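Long-range contact in Tas1 (Pseudomonas aeruginosa, PDB 6OX6), which pyrophosphorylates adenosine nucleotides to make (p)ppApp, depleting ADP and ATP in competitor cells after delivery by type VI secretion: residues 367-371 with 387-392. Sequence-based numbering, arbitrary orientation.
Sequences PEMIY and TYDAVA
With CG anti to the backbone N in Y371 (chi1 179°), and the same torsion in Y388, the two phenol rings reach out from their helices and meet. They form an offset edge-to-face pair with centroids 5.4 Å apart. The planes are inclined at 61°, and the edge of Y371 is directed at the face of Y388. A water joins the phenols beyond the rings, 2.7 Å from Y371 OH and 3.1 Å from Y388 OH. The backbone N of A392 lies over one face of Y371, toward its rim, and A392 CB comes within 3.5 Å of Y371 OH. V391 projects toward the other segment and touches it with both branches: CG1 meets Y371 CB at 3.6 Å, while CG2 packs on P367 CB, which T387 CG2 also approaches. The axes of segments 367-371 and 387-392 cross at -85°, 9.9 Å apart at closest approach; P367 also touches I313 of the sheet, and Y388 packs on A379 of helix 376-383. No direct hydrogen bond crosses the interface, which implies that cohesion rests on apolar and aromatic packing, with water bridging the paired hydroxyls.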
loop_
_atom_site.group_PDB
_atom_site.type_symbol
_atom_site.label_atom_id
_atom_site.label_comp_id
_atom_site.label_asym_id
_atom_site.label_seq_id
_atom_site.Cartn_x
_atom_site.Cartn_y
_atom_site.Cartn_z
ATOM N N PRO A 367 -6.413 4.862 15.639
ATOM C CA PRO A 367 -7.668 4.098 15.714
ATOM C C PRO A 367 -8.778 4.704 14.868
ATOM O O PRO A 367 -9.582 3.959 14.287
ATOM C CB PRO A 367 -8.018 4.124 17.214
ATOM C CG PRO A 367 -6.727 4.462 17.921
ATOM C CD PRO A 367 -5.978 5.346 16.964
ATOM N N GLU A 368 -8.830 6.030 14.756
ATOM C CA GLU A 368 -9.903 6.658 13.993
ATOM C C GLU A 368 -9.821 6.279 12.522
ATOM O O GLU A 368 -10.842 5.986 11.884
ATOM C CB GLU A 368 -9.855 8.182 14.159
ATOM C CG GLU A 368 -10.206 8.663 15.563
ATOM C CD GLU A 368 -9.141 8.315 16.622
ATOM O OE1 GLU A 368 -8.010 7.931 16.242
ATOM O OE2 GLU A 368 -9.439 8.413 17.838
HETATM N N MSE A 369 -8.611 6.288 11.975
HETATM C CA MSE A 369 -8.402 5.965 10.574
HETATM C C MSE A 369 -8.720 4.527 10.277
HETATM O O MSE A 369 -9.297 4.230 9.209
HETATM C CB MSE A 369 -6.948 6.241 10.209
HETATM C CG MSE A 369 -6.709 7.732 10.008
HETATM SE SE MSE A 369 -8.101 8.467 8.823
HETATM C CE MSE A 369 -7.788 7.294 7.272
ATOM N N ILE A 370 -8.362 3.628 11.187
ATOM C CA ILE A 370 -8.607 2.198 10.997
ATOM C C ILE A 370 -10.095 1.893 11.105
ATOM O O ILE A 370 -10.648 1.121 10.312
ATOM C CB ILE A 370 -7.790 1.382 12.005
ATOM C CG1 ILE A 370 -6.320 1.361 11.549
ATOM C CG2 ILE A 370 -8.394 -0.062 12.118
ATOM C CD1 ILE A 370 -5.332 1.067 12.644
ATOM N N TYR A 371 -10.762 2.483 12.094
ATOM C CA TYR A 371 -12.213 2.415 12.166
ATOM C C TYR A 371 -12.838 2.817 10.839
ATOM O O TYR A 371 -13.736 2.144 10.320
ATOM C CB TYR A 371 -12.708 3.336 13.284
ATOM C CG TYR A 371 -14.194 3.354 13.435
ATOM C CD1 TYR A 371 -14.947 4.452 13.035
ATOM C CD2 TYR A 371 -14.855 2.268 13.981
ATOM C CE1 TYR A 371 -16.332 4.461 13.184
ATOM C CE2 TYR A 371 -16.220 2.257 14.126
ATOM C CZ TYR A 371 -16.950 3.356 13.723
ATOM O OH TYR A 371 -18.312 3.324 13.879
ATOM N N THR A 387 -11.041 -0.597 22.400
ATOM C CA THR A 387 -10.757 0.580 21.587
ATOM C C THR A 387 -11.800 0.735 20.488
ATOM O O THR A 387 -12.275 1.848 20.237
ATOM C CB THR A 387 -9.350 0.516 20.987
ATOM O OG1 THR A 387 -8.379 0.563 22.037
ATOM C CG2 THR A 387 -9.122 1.697 20.037
ATOM N N TYR A 388 -12.175 -0.367 19.820
ATOM C CA TYR A 388 -13.188 -0.269 18.769
ATOM C C TYR A 388 -14.433 0.413 19.304
ATOM O O TYR A 388 -14.939 1.370 18.711
ATOM C CB TYR A 388 -13.568 -1.640 18.199
ATOM C CG TYR A 388 -14.660 -1.512 17.155
ATOM C CD1 TYR A 388 -14.346 -1.401 15.815
ATOM C CD2 TYR A 388 -16.007 -1.451 17.511
ATOM C CE1 TYR A 388 -15.338 -1.251 14.847
ATOM C CE2 TYR A 388 -17.002 -1.296 16.548
ATOM C CZ TYR A 388 -16.662 -1.206 15.216
ATOM O OH TYR A 388 -17.638 -1.063 14.243
ATOM N N ASP A 389 -14.940 -0.074 20.434
ATOM C CA ASP A 389 -16.193 0.454 20.951
ATOM C C ASP A 389 -16.052 1.917 21.354
ATOM O O ASP A 389 -16.956 2.721 21.109
ATOM C CB ASP A 389 -16.681 -0.407 22.119
ATOM C CG ASP A 389 -17.086 -1.816 21.674
ATOM O OD1 ASP A 389 -17.516 -1.950 20.497
ATOM O OD2 ASP A 389 -16.980 -2.777 22.489
ATOM N N ALA A 390 -14.914 2.286 21.955
ATOM C CA ALA A 390 -14.675 3.689 22.283
ATOM C C ALA A 390 -14.668 4.558 21.030
ATOM O O ALA A 390 -15.285 5.632 21.005
ATOM C CB ALA A 390 -13.354 3.841 23.038
ATOM N N VAL A 391 -13.982 4.109 19.978
ATOM C CA VAL A 391 -13.883 4.920 18.771
ATOM C C VAL A 391 -15.244 5.048 18.099
ATOM O O VAL A 391 -15.630 6.134 17.653
ATOM C CB VAL A 391 -12.825 4.331 17.824
ATOM C CG1 VAL A 391 -12.936 4.953 16.440
ATOM C CG2 VAL A 391 -11.435 4.567 18.400
ATOM N N ALA A 392 -16.002 3.950 18.036
ATOM C CA ALA A 392 -17.301 3.971 17.366
ATOM C C ALA A 392 -18.292 4.899 18.067
ATOM O O ALA A 392 -19.122 5.528 17.406
ATOM C CB ALA A 392 -17.868 2.552 17.284
HETATM O O HOH W 1 -19.839 1.153 14.416
#